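Side-chain contacts in MIP07328p (Drosophila melanogaster, PDB 6FKK), which probably acts as a semaphorin guidance cue, binding its receptors on other cells and repelling growing axons through its extracellular sema domain: residues A[166-169]-A[175-178]; A[161-166]-A[230-235]. All coordinates share one frame; numbering follows the deposited sequence.

Overall arrangement
Both contacts lie in the sema domain, a beta-propeller, and both start from the same piece of chain: 161-166 enters contact 2, and Thr166, shared by the two, leads on into 166-169 of contact 1. Their centres are about 12 Å apart. Strands 161-165 and 175-178 are consecutive in the chain and neighbours in one small antiparallel sheet, where Tyr178 N probably bonds to Ser164 O (2.8 Å). Contact 1 thus works within a blade, pairing the chain just past one strand with the next. Contact 2 works between blades, reaching segment 230-235, 64 residues on, at the end of strand 225-233 in another sheet. Contact 1 borders an N-linked glycan, while contact 2 packs this sheet against the next.

Contact 1. Residues A[166-169]-A[175-178]; sequences TVAD and PLIY. With NAG (2-acetamido-2-deoxy-beta-D-glucopyranose), chain E.
Thr166 and Leu176 form the hydrogen-bonded pair of a short antiparallel beta-bridge pairing, in which strand 175-178 lies beside the chain leaving strand 161-165, within one blade of the sema-domain propeller. Two backbone bonds join the pair: Thr166 N to Leu176 O at 3.1 Å, and Leu176 N to Thr166 O at 2.9 Å with an N-H...O angle of 160°. Thr166 O also receives a CA-H...O contact from Pro175 CA. Proline suits this place because Val167 and Pro175 are a non-hydrogen-bonded pair, so its missing N-H costs no bond to Val167. Beyond the segments, Asp169 OD2 accepts a hydrogen bond from Gly173 N within the intervening loop.

The apolar contacts divide between the two faces. On the face of Thr166 and Leu176, the leucine CG stands between its backbone N and carbonyl carbon (chi1 47°), which carries CD2 over to Ala168 CB at 3.7 Å; the alanine methyl is small enough to meet this branch without pushing the backbones apart. Leu176 CD1 ends 4.4 Å from Thr166 CG2.

On the opposite face, Val167 and Pro175 border the exocyclic arm of a sugar, probably of the N-linked glycan on Asn152. The arm meets both residues: Pro175 CB lies 3.4 Å from NAG O6, and Val167 CG1 lies 3.5 Å from NAG C6.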
ATOM      1  N   THR A 166       4.550  11.704   8.831  1.00 48.62           N
ATOM      2  CA  THR A 166       3.400  11.921   9.701  1.00 44.22           C
ATOM      3  C   THR A 166       3.258  13.423   9.947  1.00 54.58           C
ATOM      4  O   THR A 166       3.672  14.234   9.112  1.00 62.86           O
ATOM      5  CB  THR A 166       3.569  11.093  10.992  1.00 48.20           C
ATOM      6  OG1 THR A 166       2.517  11.406  11.917  1.00 61.43           O
ATOM      7  CG2 THR A 166       4.915  11.374  11.634  1.00 44.48           C
ATOM      8  N   VAL A 167       2.652  13.785  11.074  1.00 53.14           N
ATOM      9  CA  VAL A 167       2.562  15.169  11.516  1.00 57.12           C
ATOM     10  C   VAL A 167       3.436  15.340  12.748  1.00 64.77           C
ATOM     11  O   VAL A 167       3.602  14.419  13.555  1.00 70.51           O
ATOM     12  CB  VAL A 167       1.112  15.588  11.823  1.00 51.75           C
ATOM     13  CG1 VAL A 167       0.361  15.858  10.542  1.00 45.57           C
ATOM     14  CG2 VAL A 167       0.420  14.509  12.629  1.00 47.74           C
ATOM     15  N   ALA A 168       3.992  16.543  12.893  1.00 49.32           N
ATOM     16  CA  ALA A 168       4.830  16.869  14.037  1.00 58.63           C
ATOM     17  C   ALA A 168       4.085  17.616  15.133  1.00 63.34           C
ATOM     18  O   ALA A 168       4.602  17.716  16.251  1.00 75.10           O
ATOM     19  CB  ALA A 168       6.039  17.703  13.590  1.00 55.77           C
ATOM     20  N   ASP A 169       2.892  18.131  14.851  1.00 53.97           N
ATOM     21  CA  ASP A 169       2.152  18.946  15.801  1.00 68.98           C
ATOM     22  C   ASP A 169       0.889  18.233  16.263  1.00 73.75           C
ATOM     23  O   ASP A 169       0.422  17.271  15.647  1.00 78.27           O
ATOM     24  CB  ASP A 169       1.790  20.309  15.194  1.00 63.82           C
ATOM     25  CG  ASP A 169       0.773  20.200  14.074  1.00 80.73           C
ATOM     26  OD1 ASP A 169       0.866  19.242  13.278  1.00 89.15           O
ATOM     27  OD2 ASP A 169      -0.120  21.072  13.993  1.00 82.63           O
ATOM     28  N   PRO A 175       2.766  18.594   8.437  1.00 55.38           N
ATOM     29  CA  PRO A 175       3.217  17.325   7.863  1.00 50.90           C
ATOM     30  C   PRO A 175       4.703  17.352   7.546  1.00 50.50           C
ATOM     31  O   PRO A 175       5.271  18.384   7.182  1.00 56.04           O
ATOM     32  CB  PRO A 175       2.386  17.210   6.582  1.00 48.77           C
ATOM     33  CG  PRO A 175       2.157  18.633   6.181  1.00 58.44           C
ATOM     34  CD  PRO A 175       2.019  19.410   7.465  1.00 51.15           C
ATOM     35  N   LEU A 176       5.336  16.189   7.687  1.00 41.91           N
ATOM     36  CA  LEU A 176       6.759  16.093   7.390  1.00 66.87           C
ATOM     37  C   LEU A 176       7.124  14.661   7.039  1.00 62.61           C
ATOM     38  O   LEU A 176       6.370  13.719   7.295  1.00 57.35           O
ATOM     39  CB  LEU A 176       7.621  16.587   8.562  1.00 43.72           C
ATOM     40  CG  LEU A 176       7.376  16.164  10.020  1.00 45.24           C
ATOM     41  CD1 LEU A 176       7.442  14.663  10.257  1.00 44.59           C
ATOM     42  CD2 LEU A 176       8.388  16.861  10.913  1.00 55.05           C
ATOM     43  N   ILE A 177       8.306  14.522   6.444  1.00 51.92           N
ATOM     44  CA  ILE A 177       9.005  13.250   6.320  1.00 45.75           C
ATOM     45  C   ILE A 177      10.335  13.410   7.043  1.00 49.37           C
ATOM     46  O   ILE A 177      11.104  14.327   6.735  1.00 56.36           O
ATOM     47  CB  ILE A 177       9.215  12.848   4.849  1.00 44.06           C
ATOM     48  CG1 ILE A 177       7.874  12.779   4.114  1.00 36.62           C
ATOM     49  CG2 ILE A 177       9.929  11.516   4.765  1.00 46.09           C
ATOM     50  CD1 ILE A 177       7.988  12.336   2.668  1.00 42.21           C
ATOM     51  N   TYR A 178      10.598  12.532   8.007  1.00 48.31           N
ATOM     52  CA  TYR A 178      11.664  12.753   8.972  1.00 54.60           C
ATOM     53  C   TYR A 178      12.511  11.499   9.147  1.00 55.01           C
ATOM     54  O   TYR A 178      12.010  10.373   9.061  1.00 43.43           O
ATOM     55  CB  TYR A 178      11.072  13.195  10.319  1.00 45.55           C
ATOM     56  CG  TYR A 178      12.070  13.339  11.441  1.00 58.95           C
ATOM     57  CD1 TYR A 178      12.872  14.465  11.543  1.00 61.28           C
ATOM     58  CD2 TYR A 178      12.196  12.355  12.411  1.00 63.33           C
ATOM     59  CE1 TYR A 178      13.779  14.602  12.573  1.00 70.35           C
ATOM     60  CE2 TYR A 178      13.102  12.481  13.445  1.00 60.12           C
ATOM     61  CZ  TYR A 178      13.891  13.607  13.521  1.00 64.47           C
ATOM     62  OH  TYR A 178      14.795  13.742  14.547  1.00 70.74           O
TER
HETATM   63  C1  NAG E1014      -3.111  13.178   8.644  1.00111.58           C
HETATM   64  C2  NAG E1014      -4.116  14.009   9.466  1.00130.58           C
HETATM   65  C3  NAG E1014      -4.402  15.358   8.801  1.00130.63           C
HETATM   66  C4  NAG E1014      -3.108  16.082   8.459  1.00144.43           C
HETATM   67  C5  NAG E1014      -2.234  15.175   7.606  1.00141.57           C
HETATM   68  C6  NAG E1014      -0.906  15.800   7.246  1.00158.52           C
HETATM   69  C7  NAG E1014      -6.206  12.921   8.716  1.00144.20           C
HETATM   70  C8  NAG E1014      -7.423  12.167   9.157  1.00135.37           C
HETATM   71  N2  NAG E1014      -5.352  13.273   9.689  1.00144.18           N
HETATM   72  O3  NAG E1014      -5.182  16.155   9.684  1.00119.74           O
HETATM   73  O4  NAG E1014      -3.391  17.279   7.744  1.00155.49           O
HETATM   74  O5  NAG E1014      -1.950  13.974   8.338  1.00114.25           O
HETATM   75  O6  NAG E1014      -1.034  17.197   7.020  1.00165.56           O
HETATM   76  O7  NAG E1014      -6.007  13.195   7.534  1.00150.69           O

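Contact 2. Residues A[161-166]-A[230-235]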
ATOM      1  N   HIS A 161      17.547   2.749  10.275  1.00 78.94           N
ATOM      2  CA  HIS A 161      16.946   4.029  10.618  1.00 69.29           C
ATOM      3  C   HIS A 161      15.460   4.004  10.290  1.00 69.05           C
ATOM      4  O   HIS A 161      15.004   3.251   9.427  1.00 55.04           O
ATOM      5  CB  HIS A 161      17.630   5.193   9.887  1.00 50.21           C
ATOM      6  CG  HIS A 161      19.041   5.431  10.325  1.00 65.37           C
ATOM      7  ND1 HIS A 161      19.365   6.283  11.359  1.00 87.37           N
ATOM      8  CD2 HIS A 161      20.212   4.927   9.872  1.00 78.18           C
ATOM      9  CE1 HIS A 161      20.676   6.294  11.523  1.00 91.77           C
ATOM     10  NE2 HIS A 161      21.213   5.479  10.633  1.00 89.50           N
ATOM     11  N   LEU A 162      14.707   4.846  10.995  1.00 64.13           N
ATOM     12  CA  LEU A 162      13.262   4.934  10.833  1.00 55.78           C
ATOM     13  C   LEU A 162      12.928   6.132   9.952  1.00 54.33           C
ATOM     14  O   LEU A 162      13.220   7.276  10.316  1.00 71.52           O
ATOM     15  CB  LEU A 162      12.571   5.055  12.192  1.00 68.33           C
ATOM     16  CG  LEU A 162      11.048   5.194  12.169  1.00 47.63           C
ATOM     17  CD1 LEU A 162      10.417   3.995  11.491  1.00 51.03           C
ATOM     18  CD2 LEU A 162      10.507   5.362  13.579  1.00 49.80           C
ATOM     19  N   TYR A 163      12.318   5.866   8.800  1.00 56.45           N
ATOM     20  CA  TYR A 163      11.892   6.908   7.867  1.00 49.75           C
ATOM     21  C   TYR A 163      10.393   7.109   8.054  1.00 53.83           C
ATOM     22  O   TYR A 163       9.581   6.333   7.542  1.00 55.32           O
ATOM     23  CB  TYR A 163      12.247   6.532   6.432  1.00 40.04           C
ATOM     24  CG  TYR A 163      13.731   6.589   6.151  1.00 49.91           C
ATOM     25  CD1 TYR A 163      14.573   5.566   6.562  1.00 57.22           C
ATOM     26  CD2 TYR A 163      14.291   7.670   5.484  1.00 53.64           C
ATOM     27  CE1 TYR A 163      15.932   5.615   6.318  1.00 57.84           C
ATOM     28  CE2 TYR A 163      15.650   7.728   5.232  1.00 63.39           C
ATOM     29  CZ  TYR A 163      16.465   6.698   5.653  1.00 55.85           C
ATOM     30  OH  TYR A 163      17.818   6.745   5.411  1.00 54.97           O
ATOM     31  N   SER A 164      10.028   8.153   8.792  1.00 53.22           N
ATOM     32  CA  SER A 164       8.646   8.391   9.182  1.00 51.94           C
ATOM     33  C   SER A 164       8.034   9.509   8.348  1.00 58.51           C
ATOM     34  O   SER A 164       8.708  10.484   8.001  1.00 52.43           O
ATOM     35  CB  SER A 164       8.558   8.745  10.667  1.00 72.68           C
ATOM     36  OG  SER A 164       7.213   8.958  11.065  1.00 77.49           O
ATOM     37  N   ALA A 165       6.748   9.359   8.034  1.00 39.15           N
ATOM     38  CA  ALA A 165       5.965  10.383   7.349  1.00 42.22           C
ATOM     39  C   ALA A 165       4.672  10.577   8.131  1.00 52.40           C
ATOM     40  O   ALA A 165       3.794   9.712   8.097  1.00 55.66           O
ATOM     41  CB  ALA A 165       5.671   9.991   5.905  1.00 41.14           C
ATOM     42  N   THR A 166       4.550  11.704   8.831  1.00 48.62           N
ATOM     43  CA  THR A 166       3.400  11.921   9.701  1.00 44.22           C
ATOM     44  C   THR A 166       3.258  13.423   9.947  1.00 54.58           C
ATOM     45  O   THR A 166       3.672  14.234   9.112  1.00 62.86           O
ATOM     46  CB  THR A 166       3.569  11.093  10.992  1.00 48.20           C
ATOM     47  OG1 THR A 166       2.517  11.406  11.917  1.00 61.43           O
ATOM     48  CG2 THR A 166       4.915  11.374  11.634  1.00 44.48           C
ATOM     49  N   ALA A 230       7.220   9.982  -3.824  1.00 39.90           N
ATOM     50  CA  ALA A 230       8.373  10.789  -3.462  1.00 31.81           C
ATOM     51  C   ALA A 230       9.497   9.879  -2.990  1.00 33.22           C
ATOM     52  O   ALA A 230       9.264   8.747  -2.558  1.00 43.54           O
ATOM     53  CB  ALA A 230       8.021  11.812  -2.375  1.00 37.56           C
ATOM     54  N   ARG A 231      10.728  10.379  -3.083  1.00 43.73           N
ATOM     55  CA  ARG A 231      11.891   9.582  -2.717  1.00 52.53           C
ATOM     56  C   ARG A 231      12.911  10.450  -1.995  1.00 51.34           C
ATOM     57  O   ARG A 231      12.941  11.675  -2.146  1.00 64.94           O
ATOM     58  CB  ARG A 231      12.538   8.920  -3.942  1.00 50.25           C
ATOM     59  CG  ARG A 231      13.557   9.777  -4.672  1.00 48.94           C
ATOM     60  CD  ARG A 231      14.148   9.014  -5.844  1.00 59.55           C
ATOM     61  NE  ARG A 231      15.226   9.750  -6.499  1.00 65.43           N
ATOM     62  CZ  ARG A 231      15.873   9.315  -7.576  1.00 65.68           C
ATOM     63  NH1 ARG A 231      15.546   8.150  -8.117  1.00 65.52           N
ATOM     64  NH2 ARG A 231      16.842  10.043  -8.112  1.00 72.92           N
ATOM     65  N   VAL A 232      13.743   9.787  -1.193  1.00 38.73           N
ATOM     66  CA  VAL A 232      14.859  10.416  -0.498  1.00 45.08           C
ATOM     67  C   VAL A 232      16.046   9.465  -0.550  1.00 44.34           C
ATOM     68  O   VAL A 232      15.885   8.242  -0.569  1.00 50.34           O
ATOM     69  CB  VAL A 232      14.515  10.770   0.967  1.00 37.32           C
ATOM     70  CG1 VAL A 232      13.498  11.895   1.028  1.00 36.98           C
ATOM     71  CG2 VAL A 232      14.000   9.543   1.702  1.00 37.16           C
ATOM     72  N   CYS A 233      17.249  10.035  -0.586  1.00 38.81           N
ATOM     73  CA  CYS A 233      18.462   9.233  -0.495  1.00 40.02           C
ATOM     74  C   CYS A 233      18.708   8.854   0.958  1.00 45.95           C
ATOM     75  O   CYS A 233      18.613   9.700   1.852  1.00 55.60           O
ATOM     76  CB  CYS A 233      19.667   9.995  -1.049  1.00 67.16           C
ATOM     77  SG  CYS A 233      19.674  10.265  -2.840  1.00 58.71           S
ATOM     78  N   LYS A 234      19.024   7.581   1.194  1.00 54.16           N
ATOM     79  CA  LYS A 234      19.272   7.142   2.563  1.00 42.93           C
ATOM     80  C   LYS A 234      20.579   7.707   3.105  1.00 54.72           C
ATOM     81  O   LYS A 234      20.683   7.980   4.306  1.00 70.40           O
ATOM     82  CB  LYS A 234      19.275   5.615   2.635  1.00 43.15           C
ATOM     83  CG  LYS A 234      17.964   4.974   2.203  1.00 41.27           C
ATOM     84  CD  LYS A 234      17.927   3.485   2.521  1.00 41.86           C
ATOM     85  CE  LYS A 234      18.971   2.714   1.733  1.00 56.34           C
ATOM     86  NZ  LYS A 234      18.790   1.239   1.848  1.00 55.59           N
ATOM     87  N   ASN A 235      21.576   7.902   2.240  1.00 48.56           N
ATOM     88  CA  ASN A 235      22.865   8.449   2.641  1.00 47.93           C
ATOM     89  C   ASN A 235      22.862   9.970   2.735  1.00 61.24           C
ATOM     90  O   ASN A 235      23.938  10.581   2.767  1.00 53.62           O
ATOM     91  CB  ASN A 235      23.955   7.988   1.670  1.00 70.99           C
ATOM     92  CG  ASN A 235      23.838   8.644   0.307  1.00 69.86           C
ATOM     93  OD1 ASN A 235      22.748   9.023  -0.124  1.00 59.95           O
ATOM     94  ND2 ASN A 235      24.967   8.781  -0.381  1.00 66.80           N
TER
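Between two blades of the sema-domain beta-propeller, Tyr163 of strand 161-165 reaches from its own sheet to Val232 near the end of strand 225-233 and to Lys234 just past it. With CG anti to the carbonyl carbon and beside the backbone N (chi1 -71°), the ring is directed toward 230-235. Its carbon CD2 meets Val232 CG2 obliquely at 4.2 Å; the compact, beta-branched valine suits a place between two sheets. Farther out, the hydroxyl lies alongside the start of the lysine: Tyr163 OH is 3.2 Å from Lys234 CA and 3.3 Å from Lys234 CB.

The two long side chains cross at about a right angle, with Lys234 CG 4.1 Å from Tyr163 CZ. Lysine serves two ends here, since its methylenes border the ring while NZ continues past it to salt bridges with Glu202 and Asp159. Phe209 and Ala158 also touch the tyrosine. A leucine here would lack the outer ring and the hydroxyl, and would probably leave a gap beside Lys234 CA, CB and CG. Cys233, pointing away, is disulfide-bonded to Cys343. Apolar and aromatic side chains packed between neighbouring sheets are typical of the beta-propeller, here the seven-bladed form of semaphorins.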